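Side-chain contacts in berberine bridge enzyme-like protein (Arabidopsis thaliana, PDB 5D79), which is a secreted FAD-dependent oxidoreductase of the berberine bridge enzyme-like family, involved in the adaptation of the plant to salt stress: residues A[65-68]-A[69-72]; A[189-192]-A[193-197]; A[263-266]-A[267-271]; A[345-348]-A[349-352]; A[456-459]-A[460-464]. All coordinates share one frame; numbering follows the deposited sequence.

How the contacts relate
Followed from the N terminus, the five contacts are a series of local contacts, each complete before the next begins, so none nests within or crosses another. Contact 1 closes a turn between helix 58-63 and strand 80-82, near the FAD. Contact 2 leads into the short helix 192-195 and lies across the centre of the chain from contact 1. Contact 3 is the first part of helix 263-276, on the seven-stranded antiparallel sheet. Contact 4 is a surface turn beyond helix 336-343, and contact 5 ends helix 441-458. Contacts 3 and 5, centres about 20 Å apart, share helix 378-388 as a neighbour; contacts 1 and 5 both reach strand 363-372.

Contact 1 (A[65-68]-A[69-72]); sequences IQNP and RFSV
Asn67 holds its CG anti to the backbone N (chi1 -159°), whereas Arg69 places CG between its N and carbonyl carbon (chi1 63°), and together these choices lay the two side chains alongside each other, pointing the same way. The amide therefore meets the aliphatic part of the arginine: Asn67 OD1 lies 3.3 Å from Arg69 CG. Phe70 approaches from another direction, with CE2 3.9 Å from Asn67 ND2 and the ring almost perpendicular to the amide. That ring carries Arg69 CG on one face, offset toward the rim, while Phe70 CZ sits 3.8 Å above the centre of the Arg69 guanidinium. The backbone itself makes a 3-10-like turn, with two bonds spanning three residues: Phe70 N gives to Asn67 O at 2.9 Å, and Ser71 N to Pro68 O at 2.7 Å. Ser71 OG also turns to Pro68 O, but so closely that the modelled distance is doubtful. Elsewhere in the turn Ile65 CD1 rests 3.6 Å from Ser71 CB. Strand 363-372 supplies partners for Asn67 OD1, which accepts from Phe365 N, and for Arg69 NH2, which gives to Phe365 O. Were Asn67 replaced by an alanine, Phe365 N would probably lose its acceptor and the Arg69 methylenes their support from the amide. The chemistry implies a turn fastened to that strand through Asn67 OD1 and Arg69 NH2, with Asn67 ND2 bonding weakly to Tyr113 O, and lying close to the bound FAD, about 7 Å from the Asn67 side chain.

Contact 2 (A[189-192]-A[193-197]); sequences GTLL and RKYGL
Leu191 and Leu192 hand their carbonyls to the residues that follow, where a type I turn from Gly189 to Leu192 runs into the short helix 192-195 of the FAD-binding PCMH-type domain. Arg193 comes first: its CG packs 3.7 Å from Leu192 CD2, and its guanidinium is taken up by backbone oxygens, among them those of Phe403 and Pro281. Replacing Leu192 by an alanine would probably open a gap between Arg193 CG and the side chains of Phe403, Phe285 and Met407 that the leucine now touches. A water bridges the turn here, giving to Thr190 O and accepting from Arg193 N. Lys194 N binds Leu191 O at 3.0 Å; a chi1 of 174° swings the lysine CG away from its own N and over one face of the Tyr195 ring, toward the rim, and NZ goes on to a salt bridge with Asp283. Tyr195 N grips the same Leu191 O at 2.8 Å, and Leu191 CD2 lies near the ring plane at its edge, 4.3 Å from Tyr195 CD2. Gly196, with positive phi (82°), leaves the helix in a conformation where a CB would be jammed against the Tyr195 carbonyl oxygen. Its N bonds to Leu192 O at 2.9 Å, and in the other direction Leu192 CA points its hydrogen almost straight at Gly196 O, 3.3 Å away.

Contact 3 (A[263-266]-A[267-271]); sequences KKEA and VRIIK
Glu265 and Arg268 make the salt bridge between the two segments, a long one of 3.5 Å between Glu265 OE1 and Arg268 NH2. The carboxylate and guanidinium are nearly coplanar, 10° apart, and Glu265 CG also reaches the guanidinium edge in its plane, 3.2 Å from Arg268 NH2. Arg268 gets there because its chain bends at chi3 (56°), which folds the group back over the preceding turn. From outside the two segments Lys260 adds a long, weak ion pair to Glu265 OE1, so the carboxylate is probably shared loosely between two positive charges. The backbone bonds are those of a regular alpha helix, the opening turns of helix 263-276: Val267 N to Lys263 O at 2.8 Å, then Arg268 N to Lys264 O, Ile269 N to Glu265 O at 3.1 Å and Ile270 N to Ala266 O at 2.9 Å. The van der Waals contacts follow the same spacing of four residues. Lys263 and Val267 run side by side, with Lys263 CG 3.9 Å from Val267 CG2. The isoleucine carbons lie against oxygens: Ile269 runs alongside Glu265, with Ile269 CD1 3.9 Å from Glu265 OE1, and Ile270 curls back so that its CG1 comes 3.1 Å from Ala266 O. Ala266, Ile269 and Ile270 turn to the antiparallel sheet, meeting Ala300 and Phe302 of strand 298-306, while Lys263 and Ala266 touch Trp385 of helix 378-388.

Contact 4 (A[345-348]-A[349-352]); sequences DFPK and GESL
Phe346 CB and Glu350 CB meet at 4.3 Å. The phenylalanine follows directly on Asp345, whose positive phi makes it the C-prime residue of the Schellman motif that ends helix 336-343. Pro347 opens a type II beta turn that runs to Glu350. Its carbonyl oxygen accepts Glu350 N at 3.3 Å and also comes 3.2 Å from Glu350 CB. The proline ring and the glutamate lie side by side, pointing the same way: chi1 of Glu350 is fully extended (-177°), and a bend at chi2 (84°) returns OE2 to 4.0 Å from Pro347 CD. Lys348 takes the second position of the turn and leads into Gly349, which has the positive phi (82°) wanted at the third; any CB on Gly349 would clash with Lys348 O. The amine of Lys348 has a weak, long ion pair with Glu332 of strand 331-334. The turn is thus an exposed bend lying against helix 336-343, where Glu350 touches Leu341 and Leu352 packs on Ile337 and Leu341, while Phe346 meets Val354 of the following loop and Leu352 also reaches Tyr158 and Lys162 of helix 153-163.

Contact 5 (A[456-459]-A[460-464]); sequences EFMT and PYVSK
Phe457 and Tyr461 form the aromatic part of the contact, where helix 441-458 gives way to a 3-10 turn. With chi1 at 168° the Phe457 ring is carried off trans to its N, which brings CZ to 3.7 Å from Tyr461 CE2; the ring centroids are 5.5 Å apart and the planes inclined by 56°, an oblique pairing. Pro460 CG covers the centre of one face of the Tyr461 ring, 3.5 Å above it. Among the apolar side chains, Met458 bends twice and crosses Val462 at about a right angle, with Met458 CE 3.9 Å from Val462 CG1. The peptide link to proline also draws Thr459 CB and Pro460 CD together, to 3.4 Å.

The hydrogen bonds show the helix unwinding. Tyr461 N gives to Met458 O at 3.0 Å, a bond spanning three residues as in a 3-10 turn, while Val462 N makes only weak bonds to Met458 O and Thr459 O. Pro460 has no N-H to offer. Thr459 turns back on the helix: OG1 gives to Glu456 O at 2.7 Å, from the same face as Thr459 N, so one carbonyl holds both donors, and Arg467 NH1 bonds to the same hydroxyl oxygen. A water then ties Thr459 O to Ser463 O. Around this end, Phe457, Met458 and Tyr461 pack on helix 378-388, at Glu383, Ile384 and Ala380 among others, and Val462 touches Asp370 and Val372 of strand 363-372, to which the backbone of Ser463 is bonded at Phe371.

Contact 1 (A[65-68]-A[69-72])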
loop_
_atom_site.group_PDB
_atom_site.type_symbol
_atom_site.label_atom_id
_atom_site.label_comp_id
_atom_site.label_asym_id
_atom_site.label_seq_id
_atom_site.Cartn_x
_atom_site.Cartn_y
_atom_site.Cartn_z
ATOM N N ILE A 65 3.772 5.427 13.583
ATOM C CA ILE A 65 4.874 5.545 12.618
ATOM C C ILE A 65 5.373 4.145 12.287
ATOM O O ILE A 65 6.027 3.494 13.098
ATOM C CB ILE A 65 6.043 6.420 13.127
ATOM C CG1 ILE A 65 5.625 7.896 13.173
ATOM C CG2 ILE A 65 7.243 6.266 12.213
ATOM C CD1 ILE A 65 6.710 8.863 13.645
ATOM N N GLN A 66 5.025 3.677 11.092
ATOM C CA GLN A 66 5.315 2.311 10.683
ATOM C C GLN A 66 6.521 2.245 9.743
ATOM O O GLN A 66 6.759 1.237 9.070
ATOM C CB GLN A 66 4.080 1.689 10.040
ATOM C CG GLN A 66 2.895 1.563 10.996
ATOM C CD GLN A 66 3.081 0.499 12.091
ATOM O OE1 GLN A 66 4.185 -0.008 12.322
ATOM N NE2 GLN A 66 1.986 0.161 12.769
ATOM N N ASN A 67 7.268 3.343 9.708
ATOM C CA ASN A 67 8.644 3.354 9.227
ATOM C C ASN A 67 9.480 4.198 10.211
ATOM O O ASN A 67 9.597 5.424 10.060
ATOM C CB ASN A 67 8.731 3.895 7.796
ATOM C CG ASN A 67 10.004 3.458 7.084
ATOM O OD1 ASN A 67 10.979 3.038 7.723
ATOM N ND2 ASN A 67 10.002 3.555 5.757
ATOM N N PRO A 68 10.032 3.535 11.243
ATOM C CA PRO A 68 10.697 4.137 12.412
ATOM C C PRO A 68 11.807 5.149 12.093
ATOM O O PRO A 68 12.042 6.076 12.891
ATOM C CB PRO A 68 11.274 2.919 13.140
ATOM C CG PRO A 68 10.326 1.827 12.804
ATOM C CD PRO A 68 9.922 2.073 11.377
ATOM N N ARG A 69 12.459 4.987 10.945
ATOM C CA ARG A 69 13.529 5.887 10.533
ATOM C C ARG A 69 13.016 7.320 10.418
ATOM O O ARG A 69 13.794 8.278 10.441
ATOM C CB ARG A 69 14.143 5.423 9.206
ATOM C CG ARG A 69 13.180 5.436 8.047
ATOM C CD ARG A 69 13.807 4.852 6.775
ATOM N NE ARG A 69 14.656 5.792 6.039
ATOM C CZ ARG A 69 14.613 5.971 4.719
ATOM N NH1 ARG A 69 15.428 6.845 4.141
ATOM N NH2 ARG A 69 13.758 5.280 3.970
ATOM N N PHE A 70 11.700 7.461 10.300
ATOM C CA PHE A 70 11.083 8.774 10.211
ATOM C C PHE A 70 10.474 9.189 11.537
ATOM O O PHE A 70 9.622 10.076 11.594
ATOM C CB PHE A 70 10.023 8.791 9.118
ATOM C CG PHE A 70 10.585 8.619 7.745
ATOM C CD1 PHE A 70 11.443 9.571 7.213
ATOM C CD2 PHE A 70 10.260 7.513 6.987
ATOM C CE1 PHE A 70 11.969 9.423 5.943
ATOM C CE2 PHE A 70 10.772 7.351 5.711
ATOM C CZ PHE A 70 11.629 8.306 5.185
ATOM N N SER A 71 10.921 8.544 12.605
ATOM C CA SER A 71 10.508 8.939 13.939
ATOM C C SER A 71 11.668 9.580 14.685
ATOM O O SER A 71 11.614 9.736 15.897
ATOM C CB SER A 71 9.991 7.740 14.721
ATOM O OG SER A 71 11.036 6.822 14.923
ATOM N N VAL A 72 12.724 9.940 13.964
ATOM C CA VAL A 72 13.906 10.510 14.601
ATOM C C VAL A 72 13.727 12.017 14.836
ATOM O O VAL A 72 12.922 12.664 14.160
ATOM C CB VAL A 72 15.185 10.238 13.771
ATOM C CG1 VAL A 72 15.565 8.766 13.866
ATOM C CG2 VAL A 72 14.997 10.646 12.326
#

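Contact 2 (A[189-192]-A[193-197])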
loop_
_atom_site.group_PDB
_atom_site.type_symbol
_atom_site.label_atom_id
_atom_site.label_comp_id
_atom_site.label_asym_id
_atom_site.label_seq_id
_atom_site.Cartn_x
_atom_site.Cartn_y
_atom_site.Cartn_z
ATOM N N GLY A 189 -3.031 -7.709 -3.034
ATOM C CA GLY A 189 -2.761 -8.773 -2.082
ATOM C C GLY A 189 -3.061 -10.076 -2.803
ATOM O O GLY A 189 -3.145 -10.094 -4.039
ATOM N N THR A 190 -3.273 -11.154 -2.058
ATOM C CA THR A 190 -3.361 -12.480 -2.662
ATOM C C THR A 190 -4.605 -12.785 -3.519
ATOM O O THR A 190 -4.726 -13.894 -4.044
ATOM C CB THR A 190 -3.280 -13.561 -1.581
ATOM O OG1 THR A 190 -4.382 -13.411 -0.686
ATOM C CG2 THR A 190 -1.993 -13.412 -0.799
ATOM N N LEU A 191 -5.518 -11.826 -3.672
ATOM C CA LEU A 191 -6.714 -12.046 -4.485
ATOM C C LEU A 191 -6.745 -11.169 -5.733
ATOM O O LEU A 191 -7.765 -11.087 -6.405
ATOM C CB LEU A 191 -7.980 -11.788 -3.664
ATOM C CG LEU A 191 -8.421 -12.794 -2.594
ATOM C CD1 LEU A 191 -9.494 -12.192 -1.675
ATOM C CD2 LEU A 191 -8.925 -14.074 -3.238
ATOM N N LEU A 192 -5.632 -10.513 -6.047
ATOM C CA LEU A 192 -5.633 -9.511 -7.111
ATOM C C LEU A 192 -5.897 -10.116 -8.478
ATOM O O LEU A 192 -6.431 -9.448 -9.354
ATOM C CB LEU A 192 -4.310 -8.743 -7.147
ATOM C CG LEU A 192 -3.136 -9.233 -8.008
ATOM C CD1 LEU A 192 -2.124 -8.105 -8.165
ATOM C CD2 LEU A 192 -2.480 -10.443 -7.385
ATOM N N ARG A 193 -5.532 -11.377 -8.666
ATOM C CA ARG A 193 -5.697 -11.992 -9.977
ATOM C C ARG A 193 -7.146 -12.415 -10.180
ATOM O O ARG A 193 -7.601 -12.613 -11.291
ATOM C CB ARG A 193 -4.747 -13.187 -10.142
ATOM C CG ARG A 193 -3.247 -12.827 -10.084
ATOM C CD ARG A 193 -2.387 -13.967 -10.639
ATOM N NE ARG A 193 -2.566 -14.165 -12.081
ATOM C CZ ARG A 193 -3.274 -15.150 -12.634
ATOM N NH1 ARG A 193 -3.890 -16.048 -11.877
ATOM N NH2 ARG A 193 -3.369 -15.241 -13.954
ATOM N N LYS A 194 -7.876 -12.507 -9.086
ATOM C CA LYS A 194 -9.239 -12.999 -9.112
ATOM C C LYS A 194 -10.214 -11.839 -9.090
ATOM O O LYS A 194 -11.183 -11.811 -9.853
ATOM C CB LYS A 194 -9.463 -13.927 -7.910
ATOM C CG LYS A 194 -10.873 -14.423 -7.715
ATOM C CD LYS A 194 -11.134 -15.610 -8.578
ATOM C CE LYS A 194 -12.437 -16.272 -8.214
ATOM N NZ LYS A 194 -12.733 -17.252 -9.271
ATOM N N TYR A 195 -9.929 -10.872 -8.217
ATOM C CA TYR A 195 -10.849 -9.784 -7.922
ATOM C C TYR A 195 -10.260 -8.398 -8.119
ATOM O O TYR A 195 -10.969 -7.409 -7.980
ATOM C CB TYR A 195 -11.361 -9.915 -6.493
ATOM C CG TYR A 195 -12.296 -11.087 -6.312
ATOM C CD1 TYR A 195 -13.459 -11.183 -7.069
ATOM C CD2 TYR A 195 -12.013 -12.104 -5.401
ATOM C CE1 TYR A 195 -14.331 -12.258 -6.917
ATOM C CE2 TYR A 195 -12.876 -13.182 -5.244
ATOM C CZ TYR A 195 -14.032 -13.252 -6.005
ATOM O OH TYR A 195 -14.902 -14.302 -5.862
ATOM N N GLY A 196 -8.978 -8.315 -8.459
ATOM C CA GLY A 196 -8.333 -7.026 -8.670
ATOM C C GLY A 196 -7.885 -6.350 -7.387
ATOM O O GLY A 196 -7.626 -7.011 -6.379
ATOM N N LEU A 197 -7.795 -5.026 -7.417
ATOM C CA LEU A 197 -7.282 -4.274 -6.269
ATOM C C LEU A 197 -8.429 -3.944 -5.325
ATOM O O LEU A 197 -9.597 -4.087 -5.684
ATOM C CB LEU A 197 -6.571 -2.983 -6.716
ATOM C CG LEU A 197 -5.482 -3.078 -7.795
ATOM C CD1 LEU A 197 -5.001 -1.688 -8.195
ATOM C CD2 LEU A 197 -4.320 -3.930 -7.320
HETATM O O HOH W 1 -5.974 -7.001 -4.264
HETATM O O HOH W 2 -4.844 -13.689 -7.121
#

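Contact 3 (A[263-266]-A[267-271])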
loop_
_atom_site.group_PDB
_atom_site.type_symbol
_atom_site.label_atom_id
_atom_site.label_comp_id
_atom_site.label_asym_id
_atom_site.label_seq_id
_atom_site.Cartn_x
_atom_site.Cartn_y
_atom_site.Cartn_z
ATOM N N LYS A 263 20.732 -22.343 -5.817
ATOM C CA LYS A 263 20.635 -21.232 -6.761
ATOM C C LYS A 263 20.331 -21.759 -8.144
ATOM O O LYS A 263 19.378 -21.313 -8.766
ATOM C CB LYS A 263 21.916 -20.384 -6.791
ATOM C CG LYS A 263 21.777 -19.111 -7.626
ATOM C CD LYS A 263 23.050 -18.282 -7.666
ATOM C CE LYS A 263 22.935 -17.177 -8.696
ATOM N NZ LYS A 263 24.231 -16.506 -8.951
ATOM N N LYS A 264 21.121 -22.718 -8.607
ATOM C CA LYS A 264 20.936 -23.265 -9.943
ATOM C C LYS A 264 19.494 -23.739 -10.168
ATOM O O LYS A 264 18.845 -23.356 -11.146
ATOM C CB LYS A 264 21.920 -24.416 -10.192
ATOM C CG LYS A 264 21.846 -25.009 -11.610
ATOM C CD LYS A 264 22.966 -26.017 -11.880
ATOM C CE LYS A 264 22.921 -26.564 -13.311
ATOM N NZ LYS A 264 21.886 -27.615 -13.489
ATOM N N GLU A 265 18.979 -24.544 -9.250
ATOM C CA GLU A 265 17.644 -25.089 -9.427
ATOM C C GLU A 265 16.591 -23.988 -9.344
ATOM O O GLU A 265 15.662 -23.955 -10.146
ATOM C CB GLU A 265 17.361 -26.174 -8.387
ATOM C CG GLU A 265 16.199 -27.083 -8.761
ATOM C CD GLU A 265 15.570 -27.787 -7.563
ATOM O OE1 GLU A 265 14.421 -28.282 -7.701
ATOM O OE2 GLU A 265 16.222 -27.841 -6.488
ATOM N N ALA A 266 16.753 -23.086 -8.374
ATOM C CA ALA A 266 15.797 -22.000 -8.133
ATOM C C ALA A 266 15.720 -20.995 -9.286
ATOM O O ALA A 266 14.644 -20.487 -9.596
ATOM C CB ALA A 266 16.144 -21.280 -6.850
ATOM N N VAL A 267 16.864 -20.702 -9.901
ATOM C CA VAL A 267 16.928 -19.781 -11.034
ATOM C C VAL A 267 16.175 -20.399 -12.209
ATOM O O VAL A 267 15.442 -19.717 -12.927
ATOM C CB VAL A 267 18.397 -19.455 -11.429
ATOM C CG1 VAL A 267 18.465 -18.751 -12.781
ATOM C CG2 VAL A 267 19.077 -18.605 -10.359
ATOM N N ARG A 268 16.354 -21.704 -12.378
ATOM C CA ARG A 268 15.655 -22.491 -13.393
ATOM C C ARG A 268 14.130 -22.369 -13.275
ATOM O O ARG A 268 13.418 -22.175 -14.268
ATOM C CB ARG A 268 16.087 -23.949 -13.260
ATOM C CG ARG A 268 15.534 -24.901 -14.293
ATOM C CD ARG A 268 15.971 -26.334 -13.968
ATOM N NE ARG A 268 15.569 -26.715 -12.617
ATOM C CZ ARG A 268 14.360 -27.166 -12.305
ATOM N NH1 ARG A 268 13.436 -27.304 -13.248
ATOM N NH2 ARG A 268 14.072 -27.480 -11.053
ATOM N N ILE A 269 13.657 -22.474 -12.038
ATOM C CA ILE A 269 12.241 -22.444 -11.689
ATOM C C ILE A 269 11.656 -21.031 -11.800
ATOM O O ILE A 269 10.514 -20.839 -12.227
ATOM C CB ILE A 269 12.045 -22.999 -10.256
ATOM C CG1 ILE A 269 12.324 -24.504 -10.237
ATOM C CG2 ILE A 269 10.662 -22.682 -9.717
ATOM C CD1 ILE A 269 12.494 -25.058 -8.867
ATOM N N ILE A 270 12.450 -20.039 -11.417
ATOM C CA ILE A 270 12.034 -18.647 -11.534
ATOM C C ILE A 270 11.841 -18.256 -13.013
ATOM O O ILE A 270 10.869 -17.582 -13.363
ATOM C CB ILE A 270 13.055 -17.706 -10.841
ATOM C CG1 ILE A 270 13.013 -17.910 -9.307
ATOM C CG2 ILE A 270 12.776 -16.259 -11.209
ATOM C CD1 ILE A 270 14.287 -17.508 -8.535
ATOM N N LYS A 271 12.755 -18.703 -13.875
ATOM C CA LYS A 271 12.628 -18.498 -15.323
ATOM C C LYS A 271 11.303 -19.023 -15.857
ATOM O O LYS A 271 10.647 -18.358 -16.651
ATOM C CB LYS A 271 13.778 -19.172 -16.073
ATOM C CG LYS A 271 15.093 -18.434 -15.995
ATOM C CD LYS A 271 16.068 -18.979 -17.026
ATOM C CE LYS A 271 15.573 -18.717 -18.442
ATOM N NZ LYS A 271 16.254 -19.589 -19.442
#

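Contact 4 (A[345-348]-A[349-352])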
loop_
_atom_site.group_PDB
_atom_site.type_symbol
_atom_site.label_atom_id
_atom_site.label_comp_id
_atom_site.label_asym_id
_atom_site.label_seq_id
_atom_site.Cartn_x
_atom_site.Cartn_y
_atom_site.Cartn_z
ATOM N N ASP A 345 2.396 -14.278 8.340
ATOM C CA ASP A 345 3.493 -14.923 9.081
ATOM C C ASP A 345 3.228 -15.241 10.546
ATOM O O ASP A 345 4.162 -15.304 11.348
ATOM C CB ASP A 345 4.760 -14.076 9.006
ATOM C CG ASP A 345 5.529 -14.306 7.734
ATOM O OD1 ASP A 345 5.873 -15.474 7.455
ATOM O OD2 ASP A 345 5.779 -13.322 7.006
ATOM N N PHE A 346 1.970 -15.467 10.898
ATOM C CA PHE A 346 1.648 -15.930 12.244
ATOM C C PHE A 346 1.823 -17.451 12.353
ATOM O O PHE A 346 1.803 -18.157 11.339
ATOM C CB PHE A 346 0.228 -15.515 12.615
ATOM C CG PHE A 346 0.063 -14.042 12.781
ATOM C CD1 PHE A 346 0.478 -13.416 13.938
ATOM C CD2 PHE A 346 -0.492 -13.277 11.774
ATOM C CE1 PHE A 346 0.338 -12.055 14.091
ATOM C CE2 PHE A 346 -0.636 -11.911 11.922
ATOM C CZ PHE A 346 -0.223 -11.302 13.084
ATOM N N PRO A 347 2.023 -17.956 13.581
ATOM C CA PRO A 347 2.043 -19.408 13.810
ATOM C C PRO A 347 0.769 -20.087 13.288
ATOM O O PRO A 347 -0.287 -19.455 13.242
ATOM C CB PRO A 347 2.144 -19.517 15.330
ATOM C CG PRO A 347 2.809 -18.238 15.756
ATOM C CD PRO A 347 2.333 -17.188 14.800
ATOM N N LYS A 348 0.857 -21.351 12.885
ATOM C CA LYS A 348 -0.317 -22.001 12.308
ATOM C C LYS A 348 -1.280 -22.397 13.414
ATOM O O LYS A 348 -0.874 -22.926 14.448
ATOM C CB LYS A 348 0.065 -23.217 11.451
ATOM C CG LYS A 348 0.454 -24.475 12.196
ATOM C CD LYS A 348 0.709 -25.621 11.220
ATOM C CE LYS A 348 -0.583 -26.169 10.624
ATOM N NZ LYS A 348 -0.377 -27.496 9.955
ATOM N N GLY A 349 -2.557 -22.104 13.209
ATOM C CA GLY A 349 -3.543 -22.354 14.241
ATOM C C GLY A 349 -3.613 -21.255 15.290
ATOM O O GLY A 349 -4.209 -21.438 16.352
ATOM N N GLU A 350 -3.005 -20.111 14.993
ATOM C CA GLU A 350 -3.113 -18.927 15.844
ATOM C C GLU A 350 -4.548 -18.375 15.847
ATOM O O GLU A 350 -5.285 -18.544 14.872
ATOM C CB GLU A 350 -2.129 -17.853 15.364
ATOM C CG GLU A 350 -2.082 -16.585 16.204
ATOM C CD GLU A 350 -1.165 -16.709 17.396
ATOM O OE1 GLU A 350 -1.332 -17.667 18.180
ATOM O OE2 GLU A 350 -0.264 -15.852 17.539
ATOM N N SER A 351 -4.937 -17.718 16.937
ATOM C CA SER A 351 -6.260 -17.096 17.035
ATOM C C SER A 351 -6.399 -15.920 16.055
ATOM O O SER A 351 -5.448 -15.160 15.847
ATOM C CB SER A 351 -6.539 -16.631 18.480
ATOM O OG SER A 351 -5.776 -15.490 18.854
ATOM N N LEU A 352 -7.585 -15.778 15.457
ATOM C CA LEU A 352 -7.841 -14.726 14.471
ATOM C C LEU A 352 -7.674 -13.321 15.050
ATOM O O LEU A 352 -7.521 -12.352 14.314
ATOM C CB LEU A 352 -9.245 -14.869 13.897
ATOM C CG LEU A 352 -9.560 -16.168 13.165
ATOM C CD1 LEU A 352 -11.011 -16.163 12.671
ATOM C CD2 LEU A 352 -8.574 -16.357 12.025
#

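Contact 5 (A[456-459]-A[460-464])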
loop_
_atom_site.group_PDB
_atom_site.type_symbol
_atom_site.label_atom_id
_atom_site.label_comp_id
_atom_site.label_asym_id
_atom_site.label_seq_id
_atom_site.Cartn_x
_atom_site.Cartn_y
_atom_site.Cartn_z
ATOM N N GLU A 456 18.788 0.291 -10.098
ATOM C CA GLU A 456 19.549 0.757 -11.252
ATOM C C GLU A 456 19.919 -0.431 -12.153
ATOM O O GLU A 456 19.817 -0.342 -13.378
ATOM C CB GLU A 456 20.808 1.519 -10.818
ATOM C CG GLU A 456 20.534 2.853 -10.138
ATOM C CD GLU A 456 19.651 3.768 -10.960
ATOM O OE1 GLU A 456 20.000 4.035 -12.125
ATOM O OE2 GLU A 456 18.603 4.216 -10.446
ATOM N N PHE A 457 20.320 -1.542 -11.543
ATOM C CA PHE A 457 20.697 -2.695 -12.325
ATOM C C PHE A 457 19.531 -3.176 -13.178
ATOM O O PHE A 457 19.725 -3.598 -14.319
ATOM C CB PHE A 457 21.190 -3.852 -11.455
ATOM C CG PHE A 457 21.309 -5.138 -12.223
ATOM C CD1 PHE A 457 22.331 -5.310 -13.152
ATOM C CD2 PHE A 457 20.366 -6.141 -12.078
ATOM C CE1 PHE A 457 22.430 -6.471 -13.899
ATOM C CE2 PHE A 457 20.460 -7.306 -12.828
ATOM C CZ PHE A 457 21.497 -7.469 -13.742
ATOM N N MET A 458 18.323 -3.099 -12.629
ATOM C CA MET A 458 17.145 -3.679 -13.280
ATOM C C MET A 458 16.587 -2.832 -14.426
ATOM O O MET A 458 15.686 -3.279 -15.126
ATOM C CB MET A 458 16.041 -3.921 -12.246
ATOM C CG MET A 458 16.304 -5.084 -11.318
ATOM S SD MET A 458 16.192 -6.664 -12.178
ATOM C CE MET A 458 14.457 -6.687 -12.610
ATOM N N THR A 459 17.122 -1.624 -14.609
ATOM C CA THR A 459 16.624 -0.675 -15.611
ATOM C C THR A 459 16.340 -1.289 -17.002
ATOM O O THR A 459 15.219 -1.177 -17.499
ATOM C CB THR A 459 17.605 0.505 -15.778
ATOM O OG1 THR A 459 17.820 1.145 -14.512
ATOM C CG2 THR A 459 17.064 1.517 -16.786
ATOM N N PRO A 460 17.325 -1.967 -17.628
ATOM C CA PRO A 460 17.038 -2.447 -18.982
ATOM C C PRO A 460 15.972 -3.532 -19.089
ATOM O O PRO A 460 15.617 -3.878 -20.199
ATOM C CB PRO A 460 18.383 -3.018 -19.426
ATOM C CG PRO A 460 19.000 -3.485 -18.179
ATOM C CD PRO A 460 18.650 -2.433 -17.176
ATOM N N TYR A 461 15.486 -4.061 -17.971
ATOM C CA TYR A 461 14.645 -5.251 -17.990
ATOM C C TYR A 461 13.189 -4.978 -17.610
ATOM O O TYR A 461 12.324 -5.842 -17.768
ATOM C CB TYR A 461 15.223 -6.306 -17.049
ATOM C CG TYR A 461 16.700 -6.574 -17.231
ATOM C CD1 TYR A 461 17.181 -7.096 -18.422
ATOM C CD2 TYR A 461 17.615 -6.330 -16.199
ATOM C CE1 TYR A 461 18.528 -7.355 -18.599
ATOM C CE2 TYR A 461 18.976 -6.592 -16.369
ATOM C CZ TYR A 461 19.419 -7.105 -17.578
ATOM O OH TYR A 461 20.748 -7.381 -17.794
ATOM N N VAL A 462 12.928 -3.780 -17.099
ATOM C CA VAL A 462 11.583 -3.422 -16.668
ATOM C C VAL A 462 10.946 -2.374 -17.595
ATOM O O VAL A 462 11.552 -1.971 -18.602
ATOM C CB VAL A 462 11.582 -2.908 -15.211
ATOM C CG1 VAL A 462 12.145 -3.986 -14.280
ATOM C CG2 VAL A 462 12.370 -1.605 -15.091
ATOM N N SER A 463 9.715 -1.960 -17.269
ATOM C CA SER A 463 8.958 -1.031 -18.112
ATOM C C SER A 463 9.740 0.261 -18.277
ATOM O O SER A 463 10.537 0.631 -17.410
ATOM C CB SER A 463 7.568 -0.751 -17.525
ATOM O OG SER A 463 7.638 0.049 -16.356
ATOM N N LYS A 464 9.533 0.932 -19.402
ATOM C CA LYS A 464 10.268 2.152 -19.676
ATOM C C LYS A 464 9.389 3.138 -20.409
ATOM O O LYS A 464 8.436 2.739 -21.062
ATOM C CB LYS A 464 11.519 1.835 -20.492
ATOM C CG LYS A 464 11.220 1.026 -21.727
ATOM C CD LYS A 464 12.487 0.555 -22.410
ATOM C CE LYS A 464 12.179 -0.076 -23.778
ATOM N NZ LYS A 464 11.281 -1.269 -23.681
HETATM O O HOH W 3 13.304 1.071 -17.272
#